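Local coordinates for protein metallocarboxypeptidase (PDB 3DWC) that probably removes C-terminal amino acids, with broad specificity except for proline, from peptides as a metal-dependent carboxypeptidase of the M32 family, at residues Y19-L23 with L49-M53; A26-S30 with R42-M46; I66-E70 with L84-R88. All coordinates share one frame; numbering follows the deposited sequence.

Contact 1: Y19-L23 with L49-M53; sequences YGHML and LQLHM
Tyr-19 and His-52 meet as an aromatic pair where helix 3-32 runs against helix 39-57. The pair is an offset edge-to-face stack: the His-52 ring turns its edge to the face of the tyrosine, with centroids 4.8 Å apart and planes at 68°. His-52 CD2 does most of the touching, 3.3 Å from Tyr-19 CE2, and the phenol oxygen OH lies 3.1 Å from His-52 NE2, near the plane of the imidazole. His-52 reaches the ring because its CG is anti to the backbone N (chi1 -177°). The root of the tyrosine is held as well, since CB touches both the Leu-49 CD2 methyl and Met-53 CG. Gly-20 contributes backbone alone: the methyl CE of Met-53 lies 3.9 Å from Gly-20 N. Leu-49 serves two residues with its two methyls, for besides CD2 at the Tyr-19 CB, its CD1 sits against the Tyr-19 carbonyl oxygen and presses on Met-22 CB at 3.5 Å, tighter than usual for two carbons. Beyond CB, the chain of Met-22 bends off from helix 39-57. Leu-23 closes the row. Its CD1 methyl lies 3.5 Å from Met-53 SD, the two side chains running antiparallel alongside each other; the same CD1 methyl also touches Gln-50 CG, part of an exposed side chain crossing Leu-23 at about a right angle. The second subunit packs against the pair: His-52 stacks on His-52 of that subunit, Tyr-19 packs on its Glu-48 and Met-22 on its Met-46, so this helix pair forms part of the dimer interface. The two segments are antiparallel, with axes 10.2 Å apart at closest approach, and join helices 3-32 and 39-57, consecutive long helices of the largely helical fold.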
ATOM      1  N   TYR B  19      -7.906  11.942  -2.217  1.00 29.28           N
ATOM      2  CA  TYR B  19      -8.001  10.903  -3.226  1.00 29.35           C
ATOM      3  C   TYR B  19      -6.614  10.610  -3.803  1.00 30.08           C
ATOM      4  O   TYR B  19      -6.288   9.461  -4.104  1.00 29.61           O
ATOM      5  CB  TYR B  19      -8.938  11.326  -4.337  1.00 30.82           C
ATOM      6  CG  TYR B  19     -10.390  11.600  -3.964  1.00 30.26           C
ATOM      7  CD1 TYR B  19     -11.080  10.800  -3.069  1.00 32.91           C
ATOM      8  CD2 TYR B  19     -11.110  12.612  -4.610  1.00 32.99           C
ATOM      9  CE1 TYR B  19     -12.476  11.025  -2.775  1.00 30.54           C
ATOM     10  CE2 TYR B  19     -12.482  12.832  -4.339  1.00 33.86           C
ATOM     11  CZ  TYR B  19     -13.144  12.044  -3.398  1.00 34.17           C
ATOM     12  OH  TYR B  19     -14.497  12.274  -3.100  1.00 36.11           O
ATOM     13  N   GLY B  20      -5.783  11.645  -3.930  1.00 29.46           N
ATOM     14  CA  GLY B  20      -4.414  11.503  -4.451  1.00 28.52           C
ATOM     15  C   GLY B  20      -3.538  10.680  -3.539  1.00 28.54           C
ATOM     16  O   GLY B  20      -2.719   9.880  -4.002  1.00 28.64           O
ATOM     17  N   HIS B  21      -3.740  10.840  -2.231  1.00 28.34           N
ATOM     18  CA  HIS B  21      -3.117   9.950  -1.250  1.00 28.23           C
ATOM     19  C   HIS B  21      -3.292   8.460  -1.591  1.00 27.72           C
ATOM     20  O   HIS B  21      -2.319   7.717  -1.660  1.00 27.47           O
ATOM     21  CB  HIS B  21      -3.663  10.256   0.109  1.00 27.46           C
ATOM     22  CG  HIS B  21      -3.153   9.364   1.195  1.00 28.67           C
ATOM     23  ND1 HIS B  21      -2.180   9.764   2.100  1.00 26.07           N
ATOM     24  CD2 HIS B  21      -3.547   8.125   1.581  1.00 26.61           C
ATOM     25  CE1 HIS B  21      -1.979   8.786   2.969  1.00 29.37           C
ATOM     26  NE2 HIS B  21      -2.790   7.781   2.675  1.00 27.95           N
ATOM     27  N   MET B  22      -4.526   8.038  -1.810  1.00 27.50           N
ATOM     28  CA  MET B  22      -4.815   6.659  -2.268  1.00 28.33           C
ATOM     29  C   MET B  22      -4.074   6.218  -3.522  1.00 27.92           C
ATOM     30  O   MET B  22      -3.493   5.140  -3.569  1.00 26.45           O
ATOM     31  CB  MET B  22      -6.309   6.517  -2.485  1.00 28.64           C
ATOM     32  CG  MET B  22      -7.133   6.674  -1.181  1.00 32.84           C
ATOM     33  SD  MET B  22      -6.712   5.336  -0.006  1.00 39.02           S
ATOM     34  CE  MET B  22      -7.713   5.695   1.385  1.00 33.49           C
ATOM     35  N   LEU B  23      -4.091   7.063  -4.545  1.00 28.72           N
ATOM     36  CA  LEU B  23      -3.414   6.783  -5.803  1.00 29.70           C
ATOM     37  C   LEU B  23      -1.904   6.625  -5.640  1.00 28.80           C
ATOM     38  O   LEU B  23      -1.296   5.727  -6.188  1.00 28.46           O
ATOM     39  CB  LEU B  23      -3.655   7.937  -6.791  1.00 30.49           C
ATOM     40  CG  LEU B  23      -4.920   7.895  -7.627  1.00 35.04           C
ATOM     41  CD1 LEU B  23      -4.853   9.008  -8.684  1.00 37.81           C
ATOM     42  CD2 LEU B  23      -5.056   6.531  -8.265  1.00 34.81           C
ATOM     43  N   LEU B  49     -10.419   5.523  -9.679  1.00 29.17           N
ATOM     44  CA  LEU B  49     -10.147   6.681  -8.784  1.00 29.90           C
ATOM     45  C   LEU B  49      -9.621   7.915  -9.564  1.00 30.78           C
ATOM     46  O   LEU B  49     -10.028   9.044  -9.292  1.00 30.55           O
ATOM     47  CB  LEU B  49      -9.157   6.311  -7.679  1.00 31.24           C
ATOM     48  CG  LEU B  49      -9.396   6.847  -6.239  1.00 32.33           C
ATOM     49  CD1 LEU B  49      -8.123   6.807  -5.440  1.00 34.06           C
ATOM     50  CD2 LEU B  49      -9.996   8.238  -6.185  1.00 36.42           C
ATOM     51  N   GLN B  50      -8.731   7.693 -10.529  1.00 31.84           N
ATOM     52  CA  GLN B  50      -8.280   8.743 -11.452  1.00 32.87           C
ATOM     53  C   GLN B  50      -9.490   9.382 -12.109  1.00 32.00           C
ATOM     54  O   GLN B  50      -9.551  10.593 -12.192  1.00 32.12           O
ATOM     55  CB  GLN B  50      -7.311   8.213 -12.538  1.00 34.07           C
ATOM     56  CG  GLN B  50      -5.925   7.748 -12.021  1.00 39.57           C
ATOM     57  CD  GLN B  50      -5.072   6.849 -13.004  1.00 38.62           C
ATOM     58  OE1 GLN B  50      -5.485   6.505 -14.105  1.00 49.47           O
ATOM     59  NE2 GLN B  50      -3.877   6.468 -12.551  1.00 42.77           N
ATOM     60  N   LEU B  51     -10.448   8.571 -12.567  1.00 31.69           N
ATOM     61  CA  LEU B  51     -11.689   9.079 -13.182  1.00 31.71           C
ATOM     62  C   LEU B  51     -12.426  10.068 -12.260  1.00 31.65           C
ATOM     63  O   LEU B  51     -12.798  11.182 -12.667  1.00 30.91           O
ATOM     64  CB  LEU B  51     -12.600   7.924 -13.560  1.00 31.56           C
ATOM     65  CG  LEU B  51     -13.691   8.092 -14.608  1.00 33.32           C
ATOM     66  CD1 LEU B  51     -14.525   6.839 -14.688  1.00 33.69           C
ATOM     67  CD2 LEU B  51     -14.583   9.237 -14.284  1.00 39.84           C
ATOM     68  N   HIS B  52     -12.598   9.677 -11.004  1.00 31.70           N
ATOM     69  CA  HIS B  52     -13.341  10.486 -10.046  1.00 30.97           C
ATOM     70  C   HIS B  52     -12.608  11.810  -9.829  1.00 30.93           C
ATOM     71  O   HIS B  52     -13.203  12.882  -9.882  1.00 29.04           O
ATOM     72  CB  HIS B  52     -13.551   9.720  -8.737  1.00 30.95           C
ATOM     73  CG  HIS B  52     -14.380  10.457  -7.728  1.00 30.98           C
ATOM     74  ND1 HIS B  52     -15.653  10.896  -7.992  1.00 28.55           N
ATOM     75  CD2 HIS B  52     -14.091  10.869  -6.469  1.00 30.35           C
ATOM     76  CE1 HIS B  52     -16.120  11.541  -6.937  1.00 30.52           C
ATOM     77  NE2 HIS B  52     -15.190  11.538  -5.999  1.00 30.76           N
ATOM     78  N   MET B  53     -11.296  11.745  -9.640  1.00 31.42           N
ATOM     79  CA  MET B  53     -10.508  12.967  -9.497  1.00 31.74           C
ATOM     80  C   MET B  53     -10.696  13.854 -10.716  1.00 32.10           C
ATOM     81  O   MET B  53     -10.887  15.056 -10.582  1.00 32.10           O
ATOM     82  CB  MET B  53      -9.049  12.645  -9.302  1.00 31.42           C
ATOM     83  CG  MET B  53      -8.805  11.854  -8.061  1.00 31.59           C
ATOM     84  SD  MET B  53      -7.083  11.490  -7.804  1.00 33.82           S
ATOM     85  CE  MET B  53      -6.407  13.131  -7.528  1.00 29.10           C
TER

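Contact 2: A26-S30 with R42-M46; sequences ADWDS and RGAAM
A buried salt bridge between Arg-42 and Asp-29, set beside a small apolar patch, ties together the two arms of a helical hairpin. Helix 3-32 and the next helix, 39-57, run antiparallel here (164° between the short segments), and this contact lies toward the turn that joins them. Arg-42 starts with CG pointing opposite the backbone nitrogen and then bends twice, at chi2 and chi3, which brings its guanidinium to Asp-29 and the Ala-26 carbonyl on segment 26-30. It grips end-on: NH1 and NH2 both donate to one atom, Asp-29 OD2, each at 3.0 Å. That oxygen lies near the guanidinium plane, yet the two groups are not coplanar. NH1 comes in on the anti side, whereas NH2 arrives from well above the carboxylate plane; both approach from the same face. NH1 also makes a weak bond of 3.0 Å to the carbonyl oxygen of Ala-26, an atom already used by Ser-30 N within the helix. The remaining polar atoms of the pair have partners across the dimer: Asp-29 OD1 forms a salt bridge with Arg-248 of the second subunit, and Arg-42 NE is hydrogen-bonded to His-21 NE2 of that subunit. A carboxylate between two arginines would probably stay ionised. Next to the charges, the Ala-26 methyl packs against Arg-42 CD at 3.7 Å and Met-46 CG at 3.8 Å. The Asp-27 side chain is about 12 Å from that of Glu-268, the predicted proton donor/acceptor, which places this hairpin near the catalytic region. Met-46 bends at chi3 (72°), its SD passing the Ala-26 methyl, and its CE ends 3.8 Å from Asp-27 CB.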
ATOM      1  N   ALA B  26      -1.233   3.379  -3.831  1.00 27.14           N
ATOM      2  CA  ALA B  26      -1.486   2.296  -4.807  1.00 28.01           C
ATOM      3  C   ALA B  26      -0.344   2.181  -5.812  1.00 28.01           C
ATOM      4  O   ALA B  26       0.040   1.086  -6.193  1.00 29.28           O
ATOM      5  CB  ALA B  26      -2.823   2.535  -5.541  1.00 25.62           C
ATOM      6  N   ASP B  27       0.223   3.314  -6.210  1.00 28.71           N
ATOM      7  CA  ASP B  27       1.316   3.306  -7.197  1.00 28.30           C
ATOM      8  C   ASP B  27       2.588   2.814  -6.524  1.00 28.78           C
ATOM      9  O   ASP B  27       3.251   1.954  -7.038  1.00 28.97           O
ATOM     10  CB  ASP B  27       1.499   4.673  -7.836  1.00 28.83           C
ATOM     11  CG  ASP B  27       2.508   4.646  -8.972  1.00 31.69           C
ATOM     12  OD1 ASP B  27       2.285   3.896  -9.957  1.00 39.83           O
ATOM     13  OD2 ASP B  27       3.540   5.285  -8.842  1.00 36.66           O
ATOM     14  N   TRP B  28       2.899   3.335  -5.340  1.00 28.09           N
ATOM     15  CA  TRP B  28       4.049   2.857  -4.587  1.00 28.53           C
ATOM     16  C   TRP B  28       4.022   1.337  -4.394  1.00 28.66           C
ATOM     17  O   TRP B  28       5.014   0.630  -4.680  1.00 30.42           O
ATOM     18  CB  TRP B  28       4.187   3.630  -3.230  1.00 29.48           C
ATOM     19  CG  TRP B  28       5.243   3.044  -2.353  1.00 28.96           C
ATOM     20  CD1 TRP B  28       6.559   3.348  -2.356  1.00 30.60           C
ATOM     21  CD2 TRP B  28       5.067   1.996  -1.376  1.00 30.11           C
ATOM     22  NE1 TRP B  28       7.239   2.542  -1.454  1.00 32.35           N
ATOM     23  CE2 TRP B  28       6.340   1.689  -0.856  1.00 31.49           C
ATOM     24  CE3 TRP B  28       3.974   1.222  -0.974  1.00 32.27           C
ATOM     25  CZ2 TRP B  28       6.537   0.706   0.129  1.00 32.24           C
ATOM     26  CZ3 TRP B  28       4.178   0.209  -0.008  1.00 32.25           C
ATOM     27  CH2 TRP B  28       5.456  -0.037   0.526  1.00 30.94           C
ATOM     28  N   ASP B  29       2.859   0.811  -3.993  1.00 27.37           N
ATOM     29  CA  ASP B  29       2.712  -0.582  -3.659  1.00 26.99           C
ATOM     30  C   ASP B  29       2.823  -1.449  -4.887  1.00 27.10           C
ATOM     31  O   ASP B  29       3.356  -2.586  -4.807  1.00 27.15           O
ATOM     32  CB  ASP B  29       1.357  -0.753  -2.934  1.00 26.58           C
ATOM     33  CG  ASP B  29       1.082  -2.149  -2.527  1.00 25.75           C
ATOM     34  OD1 ASP B  29       1.325  -2.487  -1.362  1.00 24.61           O
ATOM     35  OD2 ASP B  29       0.658  -2.953  -3.371  1.00 27.31           O
ATOM     36  N   SER B  30       2.305  -0.972  -6.026  1.00 27.20           N
ATOM     37  CA  SER B  30       2.357  -1.772  -7.255  1.00 29.38           C
ATOM     38  C   SER B  30       3.813  -2.068  -7.649  1.00 29.59           C
ATOM     39  O   SER B  30       4.078  -3.058  -8.282  1.00 30.87           O
ATOM     40  CB  SER B  30       1.621  -1.097  -8.432  1.00 29.59           C
ATOM     41  OG  SER B  30       2.299   0.107  -8.734  1.00 34.46           O
ATOM     42  N   ARG B  42      -5.450  -3.903  -9.391  1.00 24.75           N
ATOM     43  CA  ARG B  42      -4.850  -2.643  -9.008  1.00 25.41           C
ATOM     44  C   ARG B  42      -4.993  -1.570 -10.100  1.00 25.28           C
ATOM     45  O   ARG B  42      -5.246  -0.415  -9.780  1.00 24.97           O
ATOM     46  CB  ARG B  42      -3.364  -2.825  -8.610  1.00 24.66           C
ATOM     47  CG  ARG B  42      -2.570  -1.623  -8.404  1.00 25.67           C
ATOM     48  CD  ARG B  42      -2.945  -0.817  -7.153  1.00 24.78           C
ATOM     49  NE  ARG B  42      -3.056  -1.712  -5.996  1.00 22.05           N
ATOM     50  CZ  ARG B  42      -1.996  -2.166  -5.330  1.00 23.07           C
ATOM     51  NH1 ARG B  42      -0.789  -1.729  -5.646  1.00 21.96           N
ATOM     52  NH2 ARG B  42      -2.150  -3.036  -4.331  1.00 23.17           N
ATOM     53  N   GLY B  43      -4.851  -1.955 -11.364  1.00 25.20           N
ATOM     54  CA  GLY B  43      -4.890  -0.969 -12.466  1.00 25.65           C
ATOM     55  C   GLY B  43      -6.313  -0.504 -12.662  1.00 25.18           C
ATOM     56  O   GLY B  43      -6.541   0.691 -12.774  1.00 27.54           O
ATOM     57  N   ALA B  44      -7.255  -1.435 -12.572  1.00 24.94           N
ATOM     58  CA  ALA B  44      -8.708  -1.124 -12.608  1.00 25.17           C
ATOM     59  C   ALA B  44      -9.116  -0.138 -11.484  1.00 26.11           C
ATOM     60  O   ALA B  44      -9.874   0.841 -11.689  1.00 27.70           O
ATOM     61  CB  ALA B  44      -9.495  -2.402 -12.566  1.00 25.22           C
ATOM     62  N   ALA B  45      -8.529  -0.318 -10.310  1.00 26.21           N
ATOM     63  CA  ALA B  45      -8.866   0.506  -9.153  1.00 24.83           C
ATOM     64  C   ALA B  45      -8.275   1.899  -9.280  1.00 25.10           C
ATOM     65  O   ALA B  45      -8.946   2.893  -9.016  1.00 24.19           O
ATOM     66  CB  ALA B  45      -8.400  -0.179  -7.882  1.00 24.14           C
ATOM     67  N   MET B  46      -7.006   1.975  -9.660  1.00 24.51           N
ATOM     68  CA  MET B  46      -6.364   3.238  -9.955  1.00 25.50           C
ATOM     69  C   MET B  46      -7.092   4.041 -11.042  1.00 24.53           C
ATOM     70  O   MET B  46      -7.298   5.221 -10.884  1.00 25.63           O
ATOM     71  CB  MET B  46      -4.915   2.943 -10.351  1.00 26.70           C
ATOM     72  CG  MET B  46      -4.109   2.540  -9.112  1.00 28.30           C
ATOM     73  SD  MET B  46      -2.395   2.173  -9.433  1.00 30.49           S
ATOM     74  CE  MET B  46      -1.705   3.789  -9.776  1.00 28.18           C
TER

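Contact 3: I66-E70 with L84-R88; sequences IEEAE and LREMR
Arg-88 begins its path across to segment 66-70 of helix 60-71 beside Ile-66, whose CD1 methyl lies 4.0 Å from Arg-88 CA. From there the chain leaves on the side of the CA-CB bond opposite the backbone nitrogen (chi1 170°), and CB itself already stands 4.1 Å from Glu-70 OE2. After CG the chain continues extended to CD, 3.5 Å from Glu-70 OE2. A bend at chi3 then turns the guanidinium along the carboxylate. NE gives its N-H to Glu-70 OE2 at 2.7 Å, a fairly straight bond of 158°, and NH1 gives one to OE1 at 3.0 Å. The grip is thus side-on and bidentate, each nitrogen to its own oxygen, both oxygens being met on the syn side. The two planes are only 19° apart, although OE1 is tilted from the guanidinium plane. The Glu-70 side chain, extended beyond CG, crosses the arginine chain at about a right angle, while the paired bonds hold the two end groups nearly coplanar. This salt bridge spans a second helical hairpin, in which helix 60-71 and helix 78-95 are neighbours in the chain and run antiparallel, with axes 10.9 Å apart at closest approach. The far nitrogen, NH2, has its own partner one turn on, Glu-92, through another salt bridge. Ile-66 CG2 lies obliquely to the guanidinium, near both NE and NH1, and gives the charged group an apolar flank. Toward the turn of the hairpin, Leu-84 rests both of its methyls on Ala-69 CB: CD2 is 3.7 Å from that CB, and also touches the Ala-69 carbonyl oxygen and Glu-70 CG. Ile-66 and Met-87 both pack on Leu-9 of helix 3-32.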
ATOM      1  N   ILE B  66     -13.478  29.427  -9.522  1.00 35.56           N
ATOM      2  CA  ILE B  66     -12.210  30.076  -9.770  1.00 35.55           C
ATOM      3  C   ILE B  66     -12.433  31.509 -10.265  1.00 35.70           C
ATOM      4  O   ILE B  66     -11.780  32.440  -9.804  1.00 35.81           O
ATOM      5  CB  ILE B  66     -11.328  29.277 -10.783  1.00 35.16           C
ATOM      6  CG1 ILE B  66     -10.861  27.935 -10.197  1.00 35.48           C
ATOM      7  CG2 ILE B  66     -10.099  30.054 -11.143  1.00 34.61           C
ATOM      8  CD1 ILE B  66     -10.056  27.109 -11.185  1.00 34.39           C
ATOM      9  N   GLU B  67     -13.356  31.678 -11.200  1.00 36.38           N
ATOM     10  CA  GLU B  67     -13.709  33.007 -11.726  1.00 36.82           C
ATOM     11  C   GLU B  67     -14.271  33.971 -10.669  1.00 36.81           C
ATOM     12  O   GLU B  67     -13.848  35.120 -10.612  1.00 37.30           O
ATOM     13  CB  GLU B  67     -14.663  32.873 -12.916  1.00 36.89           C
ATOM     14  CG  GLU B  67     -13.944  32.333 -14.155  1.00 38.07           C
ATOM     15  CD  GLU B  67     -14.843  32.143 -15.372  1.00 37.90           C
ATOM     16  OE1 GLU B  67     -14.300  31.761 -16.423  1.00 38.71           O
ATOM     17  OE2 GLU B  67     -16.076  32.366 -15.295  1.00 41.70           O
ATOM     18  N   GLU B  68     -15.188  33.522  -9.821  1.00 36.63           N
ATOM     19  CA  GLU B  68     -15.639  34.379  -8.728  1.00 36.97           C
ATOM     20  C   GLU B  68     -14.518  34.751  -7.768  1.00 36.55           C
ATOM     21  O   GLU B  68     -14.439  35.892  -7.316  1.00 35.92           O
ATOM     22  CB  GLU B  68     -16.784  33.766  -7.934  1.00 37.27           C
ATOM     23  CG  GLU B  68     -18.109  33.675  -8.679  1.00 40.41           C
ATOM     24  CD  GLU B  68     -18.641  35.015  -9.201  1.00 43.35           C
ATOM     25  OE1 GLU B  68     -19.556  34.979 -10.051  1.00 45.70           O
ATOM     26  OE2 GLU B  68     -18.165  36.097  -8.781  1.00 45.63           O
ATOM     27  N   ALA B  69     -13.656  33.799  -7.450  1.00 36.39           N
ATOM     28  CA  ALA B  69     -12.573  34.054  -6.506  1.00 36.77           C
ATOM     29  C   ALA B  69     -11.570  35.053  -7.066  1.00 36.86           C
ATOM     30  O   ALA B  69     -10.974  35.819  -6.308  1.00 35.81           O
ATOM     31  CB  ALA B  69     -11.865  32.752  -6.108  1.00 36.02           C
ATOM     32  N   GLU B  70     -11.387  35.029  -8.386  1.00 37.57           N
ATOM     33  CA  GLU B  70     -10.380  35.853  -9.049  1.00 38.84           C
ATOM     34  C   GLU B  70     -10.798  37.317  -9.228  1.00 39.91           C
ATOM     35  O   GLU B  70      -9.942  38.186  -9.398  1.00 39.27           O
ATOM     36  CB  GLU B  70     -10.013  35.265 -10.416  1.00 38.61           C
ATOM     37  CG  GLU B  70      -9.181  34.014 -10.348  1.00 38.69           C
ATOM     38  CD  GLU B  70      -8.792  33.491 -11.709  1.00 38.78           C
ATOM     39  OE1 GLU B  70      -9.485  33.758 -12.701  1.00 36.85           O
ATOM     40  OE2 GLU B  70      -7.784  32.779 -11.787  1.00 40.51           O
ATOM     41  N   LEU B  84      -4.565  30.397  -5.095  1.00 30.15           N
ATOM     42  CA  LEU B  84      -5.577  30.517  -6.152  1.00 30.86           C
ATOM     43  C   LEU B  84      -4.943  30.406  -7.545  1.00 31.25           C
ATOM     44  O   LEU B  84      -5.508  29.792  -8.446  1.00 30.75           O
ATOM     45  CB  LEU B  84      -6.379  31.819  -6.019  1.00 30.59           C
ATOM     46  CG  LEU B  84      -7.557  32.052  -6.975  1.00 30.58           C
ATOM     47  CD1 LEU B  84      -8.546  30.883  -6.992  1.00 29.83           C
ATOM     48  CD2 LEU B  84      -8.273  33.379  -6.627  1.00 30.98           C
ATOM     49  N   ARG B  85      -3.764  31.014  -7.718  1.00 32.32           N
ATOM     50  CA  ARG B  85      -2.958  30.827  -8.946  1.00 32.57           C
ATOM     51  C   ARG B  85      -2.641  29.343  -9.212  1.00 31.84           C
ATOM     52  O   ARG B  85      -2.747  28.868 -10.336  1.00 30.78           O
ATOM     53  CB  ARG B  85      -1.640  31.605  -8.846  1.00 32.77           C
ATOM     54  CG  ARG B  85      -0.810  31.635 -10.125  1.00 34.02           C
ATOM     55  CD  ARG B  85       0.567  32.253  -9.868  1.00 37.15           C
ATOM     56  NE  ARG B  85       1.318  31.467  -8.893  1.00 40.70           N
ATOM     57  CZ  ARG B  85       2.152  31.955  -7.975  1.00 40.91           C
ATOM     58  NH1 ARG B  85       2.371  33.248  -7.861  1.00 42.42           N
ATOM     59  NH2 ARG B  85       2.762  31.117  -7.151  1.00 40.60           N
ATOM     60  N   GLU B  86      -2.240  28.619  -8.170  1.00 32.05           N
ATOM     61  CA  GLU B  86      -1.871  27.231  -8.354  1.00 31.78           C
ATOM     62  C   GLU B  86      -3.108  26.369  -8.620  1.00 31.78           C
ATOM     63  O   GLU B  86      -3.026  25.406  -9.375  1.00 31.69           O
ATOM     64  CB  GLU B  86      -1.029  26.736  -7.195  1.00 31.07           C
ATOM     65  CG  GLU B  86       0.265  27.474  -7.073  1.00 32.89           C
ATOM     66  CD  GLU B  86       1.094  27.490  -8.363  1.00 34.70           C
ATOM     67  OE1 GLU B  86       1.201  26.442  -9.015  1.00 33.51           O
ATOM     68  OE2 GLU B  86       1.663  28.550  -8.690  1.00 35.42           O
ATOM     69  N   MET B  87      -4.251  26.737  -8.032  1.00 31.48           N
ATOM     70  CA  MET B  87      -5.515  26.066  -8.322  1.00 31.36           C
ATOM     71  C   MET B  87      -5.915  26.185  -9.785  1.00 31.76           C
ATOM     72  O   MET B  87      -6.319  25.211 -10.390  1.00 31.01           O
ATOM     73  CB  MET B  87      -6.657  26.672  -7.479  1.00 31.38           C
ATOM     74  CG  MET B  87      -6.613  26.357  -6.005  1.00 29.88           C
ATOM     75  SD  MET B  87      -7.849  27.299  -5.107  1.00 30.88           S
ATOM     76  CE  MET B  87      -7.866  26.375  -3.543  1.00 30.99           C
ATOM     77  N   ARG B  88      -5.880  27.404 -10.334  1.00 33.03           N
ATOM     78  CA  ARG B  88      -6.159  27.608 -11.762  1.00 33.21           C
ATOM     79  C   ARG B  88      -5.252  26.772 -12.638  1.00 33.81           C
ATOM     80  O   ARG B  88      -5.711  26.170 -13.606  1.00 33.46           O
ATOM     81  CB  ARG B  88      -6.000  29.073 -12.174  1.00 33.25           C
ATOM     82  CG  ARG B  88      -6.052  29.280 -13.678  1.00 33.62           C
ATOM     83  CD  ARG B  88      -6.145  30.748 -14.070  1.00 34.49           C
ATOM     84  NE  ARG B  88      -7.515  31.240 -13.975  1.00 36.24           N
ATOM     85  CZ  ARG B  88      -8.404  31.149 -14.955  1.00 37.38           C
ATOM     86  NH1 ARG B  88      -9.617  31.646 -14.775  1.00 38.38           N
ATOM     87  NH2 ARG B  88      -8.093  30.560 -16.113  1.00 37.93           N
TER

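Contacts 1 and 2 belong to one helical hairpin, helices 3-32 and 39-57; their centres are about 10 Å apart, and contact 2 lies nearer the turn. They join where Leu-23 CD2 packs on the Met-46 carbonyl oxygen at 3.7 Å. Contact 3 follows later in the chain on the next hairpin, helices 60-71 and 78-95, with its centre about 22 Å from that of contact 1 and about 31 Å from that of contact 2. It touches neither, but helix 3-32 packs beside it. Contacts 1 and 2 meet the second subunit, whereas contact 3 does not, so the first hairpin also serves the dimer interface.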